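Local atomic coordinates of 39 kDa initiator binding protein (Trichomonas vaginalis, PDB entry 1PP7), a protein that recognises the initiator core-promoter element of DNA through its N-terminal domain, the part in this model, and so probably helps position transcription initiation. Residues D5-F10 / V72-G77; D29-F34 / L38-T43; I55-I60 / F65-K70. One frame throughout, in Å; residues are numbered along the deposited sequence.

Interaction 1: D5-F10 / V72-G77; sequences DLEASF and VALVMG. With ZN (zinc ion), chain J.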
loop_
_atom_site.group_PDB
_atom_site.type_symbol
_atom_site.label_atom_id
_atom_site.label_comp_id
_atom_site.label_asym_id
_atom_site.label_seq_id
_atom_site.Cartn_x
_atom_site.Cartn_y
_atom_site.Cartn_z
ATOM N N ASP C 5 2.245 -16.015 -11.040
ATOM C CA ASP C 5 0.888 -16.625 -10.907
ATOM C C ASP C 5 0.088 -15.920 -9.805
ATOM O O ASP C 5 -1.147 -15.835 -9.876
ATOM C CB ASP C 5 0.990 -18.126 -10.565
ATOM C CG ASP C 5 1.772 -18.937 -11.611
ATOM O OD1 ASP C 5 1.771 -20.189 -11.496
ATOM O OD2 ASP C 5 2.387 -18.340 -12.530
ATOM N N LEU C 6 0.796 -15.426 -8.785
ATOM C CA LEU C 6 0.146 -14.744 -7.665
ATOM C C LEU C 6 -0.019 -13.280 -8.015
ATOM O O LEU C 6 -1.119 -12.745 -7.883
ATOM C CB LEU C 6 0.962 -14.896 -6.367
ATOM C CG LEU C 6 0.235 -14.651 -5.029
ATOM C CD1 LEU C 6 -0.957 -15.606 -4.888
ATOM C CD2 LEU C 6 1.209 -14.833 -3.862
ATOM N N GLU C 7 1.061 -12.633 -8.463
ATOM C CA GLU C 7 0.965 -11.232 -8.855
ATOM C C GLU C 7 -0.015 -11.151 -10.004
ATOM O O GLU C 7 -0.745 -10.173 -10.132
ATOM C CB GLU C 7 2.297 -10.661 -9.325
ATOM C CG GLU C 7 2.112 -9.295 -9.985
ATOM C CD GLU C 7 3.414 -8.566 -10.258
ATOM O OE1 GLU C 7 3.364 -7.432 -10.794
ATOM O OE2 GLU C 7 4.493 -9.111 -9.935
ATOM N N ALA C 8 -0.014 -12.193 -10.837
ATOM C CA ALA C 8 -0.909 -12.295 -11.986
ATOM C C ALA C 8 -2.353 -12.336 -11.518
ATOM O O ALA C 8 -3.221 -11.766 -12.169
ATOM C CB ALA C 8 -0.604 -13.550 -12.792
ATOM N N SER C 9 -2.609 -13.015 -10.397
ATOM C CA SER C 9 -3.968 -13.114 -9.861
ATOM C C SER C 9 -4.347 -11.818 -9.142
ATOM O O SER C 9 -5.525 -11.424 -9.151
ATOM C CB SER C 9 -4.108 -14.322 -8.905
ATOM O OG SER C 9 -3.771 -14.000 -7.559
ATOM N N PHE C 10 -3.349 -11.170 -8.523
ATOM C CA PHE C 10 -3.539 -9.892 -7.814
ATOM C C PHE C 10 -3.853 -8.767 -8.800
ATOM O O PHE C 10 -4.931 -8.154 -8.758
ATOM C CB PHE C 10 -2.278 -9.429 -7.063
ATOM C CG PHE C 10 -1.911 -10.246 -5.873
ATOM C CD1 PHE C 10 -2.830 -11.084 -5.256
ATOM C CD2 PHE C 10 -0.611 -10.176 -5.369
ATOM C CE1 PHE C 10 -2.456 -11.855 -4.145
ATOM C CE2 PHE C 10 -0.225 -10.937 -4.262
ATOM C CZ PHE C 10 -1.151 -11.778 -3.650
ATOM N N VAL C 72 2.298 -6.669 -0.764
ATOM C CA VAL C 72 2.198 -5.298 -1.176
ATOM C C VAL C 72 3.361 -4.915 -2.094
ATOM O O VAL C 72 3.180 -4.169 -3.058
ATOM C CB VAL C 72 2.184 -4.424 0.030
ATOM C CG1 VAL C 72 2.343 -2.955 -0.387
ATOM C CG2 VAL C 72 0.907 -4.688 0.797
ATOM N N ALA C 73 4.557 -5.424 -1.800
ATOM C CA ALA C 73 5.665 -5.110 -2.658
ATOM C C ALA C 73 5.317 -5.723 -4.007
ATOM O O ALA C 73 5.535 -5.089 -5.009
ATOM C CB ALA C 73 6.937 -5.684 -2.128
ATOM N N LEU C 74 4.744 -6.928 -4.050
ATOM C CA LEU C 74 4.427 -7.546 -5.349
ATOM C C LEU C 74 3.468 -6.758 -6.199
ATOM O O LEU C 74 3.831 -6.323 -7.296
ATOM C CB LEU C 74 3.838 -8.962 -5.212
ATOM C CG LEU C 74 4.819 -10.027 -4.742
ATOM C CD1 LEU C 74 4.087 -11.335 -4.407
ATOM C CD2 LEU C 74 5.818 -10.249 -5.808
ATOM N N VAL C 75 2.246 -6.561 -5.704
ATOM C CA VAL C 75 1.260 -5.825 -6.495
ATOM C C VAL C 75 1.768 -4.432 -6.923
ATOM O O VAL C 75 1.280 -3.860 -7.911
ATOM C CB VAL C 75 -0.086 -5.693 -5.740
ATOM C CG1 VAL C 75 -0.464 -7.007 -5.114
ATOM C CG2 VAL C 75 0.003 -4.715 -4.658
ATOM N N MET C 76 2.759 -3.896 -6.207
ATOM C CA MET C 76 3.300 -2.578 -6.501
ATOM C C MET C 76 4.460 -2.583 -7.457
ATOM O O MET C 76 4.847 -1.520 -8.000
ATOM C CB MET C 76 3.750 -1.892 -5.247
ATOM C CG MET C 76 2.640 -1.367 -4.421
ATOM S SD MET C 76 3.422 -0.338 -3.193
ATOM C CE MET C 76 2.504 1.140 -3.254
ATOM N N GLY C 77 4.996 -3.779 -7.676
ATOM C CA GLY C 77 6.121 -3.959 -8.578
ATOM C C GLY C 77 7.473 -3.544 -8.015
ATOM O O GLY C 77 8.316 -3.045 -8.760
HETATM ZN ZN ZN J . 6.145 -7.970 -11.448
#
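With CG set trans to the backbone N (chi1 169°) and the chain stretched out beyond it, Glu-7 carries its carboxylate across to the C-terminal end of helix 69-76, close to the carbonyl of Leu-74. Phe-10, one turn further along helix 6-11, turns its CG the other way, beside its own backbone N (chi1 -70°), and brings its ring up to Val-75 and Leu-74. The carboxylate is held by a zinc ion: OE2 of Glu-7 lies 2.5 Å from the metal. Its OE1 comes to 3.7 Å from Leu-74 O without bonding to it. That carbonyl oxygen already receives Gly-77 N at 2.8 Å, part of the Schellman motif that ends the helix, where Gly-77 takes a positive phi. In fold terms, the N-terminal helix of the initiator-binding domain packs here on a helix of what is probably a winged helix-turn-helix core, the short axes 9.5 Å apart at their closest and crossing at -71°. The apolar half is Phe-10, whose side chain crosses that of Val-75 at roughly a right angle. CG1 of Val-75 sits obliquely to the ring, though the modelled carbon spacing there is too short to be trusted. Leu-74 reaches the same ring from further off, with CD1 4.3 Å from Phe-10 CE2. Behind the ring, Leu-6 O stands 3.3 Å above the plane of Phe-10, toward its rim, and also accepts Phe-10 N and, on a lone pair, Ser-9 OG. Ile-55 of helix 49-55 touches both Phe-10 and Val-75, while Leu-41 of helix 34-45 touches Val-75.

Interaction 2: D29-F34 / L38-T43; sequences DPNSRF and LHMLLT. With ZN (zinc ion), chain I; nucleotides of chain A.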
loop_
_atom_site.group_PDB
_atom_site.type_symbol
_atom_site.label_atom_id
_atom_site.label_comp_id
_atom_site.label_asym_id
_atom_site.label_seq_id
_atom_site.Cartn_x
_atom_site.Cartn_y
_atom_site.Cartn_z
ATOM N N ASP C 29 4.855 14.625 -9.919
ATOM C CA ASP C 29 3.382 14.529 -9.843
ATOM C C ASP C 29 3.087 13.744 -8.511
ATOM O O ASP C 29 3.552 12.616 -8.335
ATOM C CB ASP C 29 2.789 13.791 -11.079
ATOM C CG ASP C 29 1.247 13.689 -11.017
ATOM O OD1 ASP C 29 0.530 13.138 -11.948
ATOM O OD2 ASP C 29 0.728 14.193 -9.976
ATOM N N PRO C 30 2.331 14.350 -7.570
ATOM C CA PRO C 30 2.008 13.736 -6.296
ATOM C C PRO C 30 1.227 12.461 -6.416
ATOM O O PRO C 30 1.267 11.659 -5.476
ATOM C CB PRO C 30 1.217 14.822 -5.572
ATOM C CG PRO C 30 1.663 16.053 -6.209
ATOM C CD PRO C 30 1.670 15.657 -7.643
ATOM N N ASN C 31 0.502 12.262 -7.524
ATOM C CA ASN C 31 -0.240 11.000 -7.649
ATOM C C ASN C 31 0.650 9.862 -8.067
ATOM O O ASN C 31 0.309 8.669 -7.914
ATOM C CB ASN C 31 -1.428 11.123 -8.599
ATOM C CG ASN C 31 -2.572 11.911 -7.972
ATOM O OD1 ASN C 31 -2.876 13.060 -8.377
ATOM N ND2 ASN C 31 -3.207 11.308 -6.947
ATOM N N SER C 32 1.812 10.225 -8.573
ATOM C CA SER C 32 2.757 9.236 -8.995
ATOM C C SER C 32 3.637 8.826 -7.778
ATOM O O SER C 32 4.379 7.842 -7.882
ATOM C CB SER C 32 3.618 9.784 -10.157
ATOM O OG SER C 32 4.692 10.623 -9.704
ATOM N N ARG C 33 3.548 9.544 -6.643
ATOM C CA ARG C 33 4.362 9.176 -5.483
ATOM C C ARG C 33 3.847 8.006 -4.608
ATOM O O ARG C 33 2.648 7.717 -4.552
ATOM C CB ARG C 33 4.660 10.407 -4.646
ATOM C CG ARG C 33 5.474 11.346 -5.468
ATOM C CD ARG C 33 5.876 12.557 -4.763
ATOM N NE ARG C 33 6.823 12.192 -3.723
ATOM C CZ ARG C 33 7.595 13.077 -3.097
ATOM N NH1 ARG C 33 7.519 14.375 -3.409
ATOM N NH2 ARG C 33 8.465 12.665 -2.183
ATOM N N PHE C 34 4.780 7.327 -3.955
ATOM C CA PHE C 34 4.482 6.144 -3.116
ATOM C C PHE C 34 3.319 6.288 -2.093
ATOM O O PHE C 34 2.464 5.426 -2.003
ATOM C CB PHE C 34 5.785 5.706 -2.402
ATOM C CG PHE C 34 5.595 4.561 -1.477
ATOM C CD1 PHE C 34 5.345 4.781 -0.113
ATOM C CD2 PHE C 34 5.590 3.262 -1.964
ATOM C CE1 PHE C 34 5.093 3.716 0.751
ATOM C CE2 PHE C 34 5.328 2.199 -1.084
ATOM C CZ PHE C 34 5.081 2.447 0.284
ATOM N N LEU C 38 0.103 4.060 -2.134
ATOM C CA LEU C 38 -0.341 3.231 -1.017
ATOM C C LEU C 38 -1.765 3.600 -0.711
ATOM O O LEU C 38 -2.604 2.721 -0.520
ATOM C CB LEU C 38 0.474 3.473 0.258
ATOM C CG LEU C 38 1.152 2.258 0.890
ATOM C CD1 LEU C 38 1.576 2.570 2.323
ATOM C CD2 LEU C 38 0.224 1.038 0.794
ATOM N N HIS C 39 -2.032 4.904 -0.707
ATOM C CA HIS C 39 -3.334 5.401 -0.353
ATOM C C HIS C 39 -4.407 4.986 -1.322
ATOM O O HIS C 39 -5.507 4.576 -0.893
ATOM C CB HIS C 39 -3.318 6.935 -0.145
ATOM C CG HIS C 39 -4.382 7.421 0.786
ATOM N ND1 HIS C 39 -5.626 7.840 0.347
ATOM C CD2 HIS C 39 -4.443 7.420 2.144
ATOM C CE1 HIS C 39 -6.408 8.072 1.393
ATOM N NE2 HIS C 39 -5.715 7.824 2.497
ATOM N N MET C 40 -4.141 5.081 -2.621
ATOM C CA MET C 40 -5.186 4.643 -3.565
ATOM C C MET C 40 -5.416 3.153 -3.420
ATOM O O MET C 40 -6.494 2.706 -3.646
ATOM C CB MET C 40 -4.787 4.876 -5.003
ATOM C CG MET C 40 -4.630 6.313 -5.325
ATOM S SD MET C 40 -4.046 6.534 -7.039
ATOM C CE MET C 40 -2.376 7.372 -6.837
ATOM N N LEU C 41 -4.379 2.403 -3.060
ATOM C CA LEU C 41 -4.469 0.963 -2.956
ATOM C C LEU C 41 -5.369 0.601 -1.793
ATOM O O LEU C 41 -6.288 -0.155 -1.920
ATOM C CB LEU C 41 -3.084 0.373 -2.708
ATOM C CG LEU C 41 -2.704 -0.779 -3.612
ATOM C CD1 LEU C 41 -1.930 -1.834 -2.845
ATOM C CD2 LEU C 41 -3.974 -1.377 -4.187
ATOM N N LEU C 42 -5.056 1.206 -0.662
ATOM C CA LEU C 42 -5.742 1.079 0.596
ATOM C C LEU C 42 -7.216 1.460 0.379
ATOM O O LEU C 42 -8.147 0.707 0.743
ATOM C CB LEU C 42 -5.058 2.043 1.532
ATOM C CG LEU C 42 -4.662 1.762 2.966
ATOM C CD1 LEU C 42 -4.795 0.332 3.372
ATOM C CD2 LEU C 42 -3.277 2.294 3.131
ATOM N N THR C 43 -7.427 2.612 -0.247
ATOM C CA THR C 43 -8.753 3.099 -0.526
ATOM C C THR C 43 -9.525 2.074 -1.345
ATOM O O THR C 43 -10.687 1.721 -1.023
ATOM C CB THR C 43 -8.702 4.425 -1.291
ATOM O OG1 THR C 43 -8.146 5.447 -0.444
ATOM C CG2 THR C 43 -10.122 4.861 -1.703
HETATM ZN ZN ZN I . -6.214 8.665 -1.443
ATOM P P DC A 6 8.593 8.862 -3.984
ATOM O OP1 DC A 6 7.559 7.885 -4.472
ATOM O OP2 DC A 6 8.202 10.012 -3.092
ATOM O "O5'" DC A 6 9.811 8.056 -3.308
ATOM C "C5'" DC A 6 10.058 6.657 -3.571
ATOM C "C4'" DC A 6 10.579 6.441 -4.975
ATOM O "O4'" DC A 6 11.806 7.180 -5.144
ATOM C "C3'" DC A 6 10.917 4.994 -5.360
ATOM O "O3'" DC A 6 10.240 4.585 -6.533
ATOM C "C2'" DC A 6 12.408 4.982 -5.653
ATOM C "C1'" DC A 6 12.715 6.434 -5.946
ATOM N N1 DC A 6 14.072 6.848 -5.561
ATOM C C2 DC A 6 15.157 6.405 -6.320
ATOM O O2 DC A 6 14.957 5.624 -7.257
ATOM N N3 DC A 6 16.389 6.835 -6.011
ATOM C C4 DC A 6 16.569 7.663 -4.968
ATOM N N4 DC A 6 17.805 8.061 -4.706
ATOM C C5 DC A 6 15.491 8.105 -4.155
ATOM C C6 DC A 6 14.270 7.673 -4.484
ATOM P P DA A 5 10.911 15.071 -5.157
ATOM O OP1 DA A 5 9.695 15.888 -5.303
ATOM O OP2 DA A 5 11.775 15.199 -3.950
ATOM O "O5'" DA A 5 10.488 13.550 -5.283
ATOM C "C5'" DA A 5 9.885 13.066 -6.480
ATOM C "C4'" DA A 5 10.003 11.561 -6.507
ATOM O "O4'" DA A 5 11.313 11.204 -6.991
ATOM C "C3'" DA A 5 9.873 10.877 -5.141
ATOM O "O3'" DA A 5 9.221 9.598 -5.285
ATOM C "C2'" DA A 5 11.320 10.692 -4.735
ATOM C "C1'" DA A 5 11.924 10.349 -6.080
ATOM N N9 DA A 5 13.376 10.489 -6.237
ATOM C C8 DA A 5 14.283 11.119 -5.410
ATOM N N7 DA A 5 15.535 10.983 -5.788
ATOM C C5 DA A 5 15.450 10.233 -6.953
ATOM C C6 DA A 5 16.445 9.714 -7.809
ATOM N N6 DA A 5 17.764 9.980 -7.647
ATOM N N1 DA A 5 16.039 8.930 -8.846
ATOM C C2 DA A 5 14.707 8.722 -9.021
ATOM N N3 DA A 5 13.673 9.186 -8.295
ATOM C C4 DA A 5 14.123 9.934 -7.257
HETATM O O HOH W 1 -7.778 7.379 -2.563
#
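Phe-34 and Leu-38 form the close-packed half of this contact, one turn apart on helix 34-45. Leu-38 N bonds to Phe-34 O at 2.7 Å, with an N-H...O angle of 167°. Their side chains lie alongside, pointing the same way, and the ring atom Phe-34 CZ meets Leu-38 CG at 4.0 Å. The ring gets there because its CG is trans to the backbone N (chi1 177°); Leu-83 and Leu-87 of helix 80-89 and Met-76 of helix 69-76 add to its surroundings, and Leu-57 backs Leu-38. Toward 29-31 the contact thins to little more than one methyl against a backbone oxygen: Met-40, bent at its last torsion, brings CE to 3.2 Å from Asn-31 O, and both residues are partly open to solvent. The loop that carries Asn-31 is braced from within: Asn-31 N bonds to Asp-29 OD2, met from above the carboxylate plane, in an Asx turn, while Asp-29 O accepts both N and OG of Ser-32. On another side of the helix, His-39 ND1 binds a zinc ion at 2.1 Å. A water on that metal donates to Thr-43 OG1, and His-39 NE2 bonds to Thr-111 O. At the helix start the DNA takes over. Arg-33, the N-cap residue, grips OP2 of DC6 of chain A with NE at 2.7 Å and NH2 at 2.8 Å, while O5' of DA5 of chain A lies over one face of the guanidinium. Phe-34 N gives its hydrogen to OP1 of the same DC6 phosphate at 2.9 Å, so the positive end of the helix dipole probably helps hold it: a helix-N-terminus phosphate contact, familiar from helix-turn-helix proteins bound to the DNA backbone.

Interaction 3: I55-I60 / F65-K70; sequences IGLSWI and FKMKKK. With nucleotides of chain B.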
loop_
_atom_site.group_PDB
_atom_site.type_symbol
_atom_site.label_atom_id
_atom_site.label_comp_id
_atom_site.label_asym_id
_atom_site.label_seq_id
_atom_site.Cartn_x
_atom_site.Cartn_y
_atom_site.Cartn_z
ATOM N N ILE C 55 -4.292 -9.891 -0.556
ATOM C CA ILE C 55 -3.124 -9.030 -0.507
ATOM C C ILE C 55 -2.724 -8.695 0.940
ATOM O O ILE C 55 -1.581 -8.933 1.376
ATOM C CB ILE C 55 -3.330 -7.746 -1.301
ATOM C CG1 ILE C 55 -3.677 -8.087 -2.744
ATOM C CG2 ILE C 55 -2.051 -6.922 -1.270
ATOM C CD1 ILE C 55 -3.934 -6.859 -3.620
ATOM N N GLY C 56 -3.647 -8.163 1.708
ATOM C CA GLY C 56 -3.270 -7.877 3.072
ATOM C C GLY C 56 -2.783 -6.442 3.115
ATOM O O GLY C 56 -1.578 -6.177 3.119
ATOM N N LEU C 57 -3.758 -5.536 3.113
ATOM C CA LEU C 57 -3.572 -4.108 3.160
ATOM C C LEU C 57 -4.945 -3.541 3.484
ATOM O O LEU C 57 -5.783 -3.439 2.598
ATOM C CB LEU C 57 -3.087 -3.582 1.812
ATOM C CG LEU C 57 -2.687 -2.120 1.820
ATOM C CD1 LEU C 57 -1.832 -1.906 3.038
ATOM C CD2 LEU C 57 -1.964 -1.743 0.513
ATOM N N SER C 58 -5.165 -3.200 4.761
ATOM C CA SER C 58 -6.438 -2.633 5.227
ATOM C C SER C 58 -6.377 -1.747 6.482
ATOM O O SER C 58 -5.509 -1.890 7.336
ATOM C CB SER C 58 -7.500 -3.752 5.433
ATOM O OG SER C 58 -7.033 -4.803 6.237
ATOM N N TRP C 59 -7.300 -0.798 6.571
ATOM C CA TRP C 59 -7.340 0.074 7.745
ATOM C C TRP C 59 -7.878 -0.698 8.953
ATOM O O TRP C 59 -8.827 -1.497 8.852
ATOM C CB TRP C 59 -8.265 1.266 7.516
ATOM C CG TRP C 59 -7.816 2.208 6.428
ATOM C CD1 TRP C 59 -8.354 2.323 5.168
ATOM C CD2 TRP C 59 -6.769 3.199 6.515
ATOM N NE1 TRP C 59 -7.707 3.321 4.484
ATOM C CE2 TRP C 59 -6.735 3.872 5.286
ATOM C CE3 TRP C 59 -5.868 3.577 7.519
ATOM C CZ2 TRP C 59 -5.843 4.888 5.024
ATOM C CZ3 TRP C 59 -4.980 4.589 7.267
ATOM C CH2 TRP C 59 -4.970 5.235 6.025
ATOM N N ILE C 60 -7.284 -0.468 10.102
ATOM C CA ILE C 60 -7.799 -1.106 11.307
ATOM C C ILE C 60 -8.511 0.039 12.116
ATOM O O ILE C 60 -9.286 -0.205 13.025
ATOM C CB ILE C 60 -6.650 -1.837 12.075
ATOM C CG1 ILE C 60 -5.593 -0.849 12.536
ATOM C CG2 ILE C 60 -5.980 -2.865 11.129
ATOM C CD1 ILE C 60 -4.352 -1.544 13.024
ATOM N N PHE C 65 -3.133 1.137 9.651
ATOM C CA PHE C 65 -3.418 0.084 8.678
ATOM C C PHE C 65 -2.432 -1.032 8.941
ATOM O O PHE C 65 -1.415 -0.851 9.611
ATOM C CB PHE C 65 -3.289 0.576 7.200
ATOM C CG PHE C 65 -1.903 1.089 6.797
ATOM C CD1 PHE C 65 -1.539 2.443 7.028
ATOM C CD2 PHE C 65 -1.026 0.275 6.079
ATOM C CE1 PHE C 65 -0.346 2.968 6.551
ATOM C CE2 PHE C 65 0.189 0.783 5.581
ATOM C CZ PHE C 65 0.532 2.138 5.818
ATOM N N LYS C 66 -2.753 -2.208 8.430
ATOM C CA LYS C 66 -1.888 -3.334 8.590
ATOM C C LYS C 66 -1.683 -3.800 7.196
ATOM O O LYS C 66 -2.522 -3.527 6.333
ATOM C CB LYS C 66 -2.547 -4.432 9.412
ATOM C CG LYS C 66 -3.940 -4.888 8.920
ATOM C CD LYS C 66 -4.267 -6.212 9.636
ATOM C CE LYS C 66 -5.783 -6.453 9.813
ATOM N NZ LYS C 66 -6.109 -7.899 10.258
ATOM N N MET C 67 -0.589 -4.526 6.968
ATOM C CA MET C 67 -0.318 -5.010 5.637
ATOM C C MET C 67 0.632 -6.173 5.708
ATOM O O MET C 67 1.223 -6.425 6.751
ATOM C CB MET C 67 0.306 -3.880 4.764
ATOM C CG MET C 67 1.793 -3.586 5.002
ATOM S SD MET C 67 2.443 -2.308 3.794
ATOM C CE MET C 67 2.811 -0.991 4.821
ATOM N N LYS C 68 0.716 -6.907 4.594
ATOM C CA LYS C 68 1.667 -7.985 4.438
ATOM C C LYS C 68 2.646 -7.371 3.400
ATOM O O LYS C 68 2.366 -7.336 2.200
ATOM C CB LYS C 68 0.956 -9.226 3.903
ATOM C CG LYS C 68 0.112 -9.939 4.945
ATOM C CD LYS C 68 -0.135 -11.385 4.551
ATOM C CE LYS C 68 -0.964 -12.108 5.631
ATOM N NZ LYS C 68 -1.022 -13.619 5.557
ATOM N N LYS C 69 3.783 -6.854 3.849
ATOM C CA LYS C 69 4.696 -6.208 2.893
ATOM C C LYS C 69 5.070 -7.094 1.716
ATOM O O LYS C 69 5.142 -6.640 0.580
ATOM C CB LYS C 69 5.948 -5.702 3.600
ATOM C CG LYS C 69 5.580 -4.693 4.627
ATOM C CD LYS C 69 6.757 -3.988 5.170
ATOM C CE LYS C 69 7.446 -4.837 6.227
ATOM N NZ LYS C 69 8.819 -4.302 6.445
ATOM N N LYS C 70 5.292 -8.365 1.996
ATOM C CA LYS C 70 5.647 -9.295 0.952
ATOM C C LYS C 70 4.664 -9.192 -0.253
ATOM O O LYS C 70 5.115 -9.105 -1.386
ATOM C CB LYS C 70 5.690 -10.709 1.552
ATOM C CG LYS C 70 6.426 -11.723 0.708
ATOM C CD LYS C 70 7.162 -12.715 1.596
ATOM C CE LYS C 70 7.838 -13.813 0.769
ATOM N NZ LYS C 70 8.543 -14.845 1.630
ATOM P P DA B 3 9.648 -6.659 9.359
ATOM O OP1 DA B 3 8.818 -6.095 10.471
ATOM O OP2 DA B 3 9.076 -6.841 8.004
ATOM O "O5'" DA B 3 10.931 -5.747 9.189
ATOM C "C5'" DA B 3 11.499 -5.107 10.323
ATOM C "C4'" DA B 3 12.756 -4.383 9.908
ATOM O "O4'" DA B 3 13.761 -5.307 9.413
ATOM C "C3'" DA B 3 12.607 -3.317 8.814
ATOM O "O3'" DA B 3 13.502 -2.317 9.232
ATOM C "C2'" DA B 3 13.218 -3.990 7.603
ATOM C "C1'" DA B 3 14.354 -4.722 8.277
ATOM N N9 DA B 3 15.055 -5.749 7.501
ATOM C C8 DA B 3 14.563 -6.647 6.572
ATOM N N7 DA B 3 15.496 -7.408 6.024
ATOM C C5 DA B 3 16.666 -6.985 6.628
ATOM C C6 DA B 3 18.020 -7.379 6.463
ATOM N N6 DA B 3 18.418 -8.338 5.612
ATOM N N1 DA B 3 18.959 -6.736 7.210
ATOM C C2 DA B 3 18.555 -5.772 8.068
ATOM N N3 DA B 3 17.311 -5.320 8.315
ATOM C C4 DA B 3 16.408 -5.972 7.552
#
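Three backbone hydrogen bonds tie 55-60 to 65-70. Lys-68 N reaches Gly-56 O at 2.8 Å, the donor tilted 32° from the carbonyl plane, and Ser-58 and Lys-66 exchange a reciprocal pair: Ser-58 N to Lys-66 O at 3.1 Å and Lys-66 N to Ser-58 O at 3.0 Å. On either side of that hydrogen-bonded pair stand the non-hydrogen-bonded pairs Leu-57 with Met-67 and Trp-59 with Phe-65, where CA-H...O contacts add to the backbone pairing. Gly-56, just past helix 49-55, has positive phi, and its lack of a side chain leaves room for Lys-68. The strands 57-59 and 65-67 thus make an antiparallel hairpin. Strand 65-67 also pairs with 102-106, in an order consistent with the first strand of a winged-helix sheet, and 57-59 adds an edge strand to it; helix 69-76 follows directly. One sheet face carries Leu-57, Trp-59, Phe-65 and Met-67. The edge of Phe-65 points at the face of the Trp-59 six-membered ring, a T-shaped pair with centroids 5.8 Å apart and planes at 79°. Phe-65 also takes Leu-57 CD1 at 3.8 Å from its CD2. The same Leu-57 methyl presses on Met-67 CB at 3.4 Å, the two side chains running alongside. From helix 34-45, Leu-38, Leu-41 and Leu-42 close over Leu-57. The opposite face carries Ser-58 and Lys-66. Placing CG between N and the carbonyl carbon (chi1 53°) and extending beyond it, Lys-66 draws its chain past Ile-60, whose CG2 lies 3.6 Å from Lys-66 CG; its ammonium makes a cation-pi contact with Trp-102. Beyond the strand, Lys-69 NZ makes a weak hydrogen bond, at 3.0 Å, to OP2 of DA3 of chain B and is also hydrogen-bonded to Asn-84 OD1.

Overall arrangement
Interactions 2 and 3 follow one another along the chain, both nested inside the loop that interaction 1 closes, and the three centres lie 14 to 16 Å apart. A shared apolar core joins them. Leu-57 CD2 meets Leu-41 CD1 at 3.4 Å, linking interactions 2 and 3; Met-76 CE comes to 3.7 Å from Phe-34 CE2, linking 1 and 2; and Val-75 CG1 sits 3.8 Å from Ile-55 CD1, linking 1 and 3, which also share helix 69-76. Interactions 2 and 3 reach DNA phosphates of chains A and B respectively, while the zinc ions belong to Glu-7 in interaction 1 and His-39 in interaction 2.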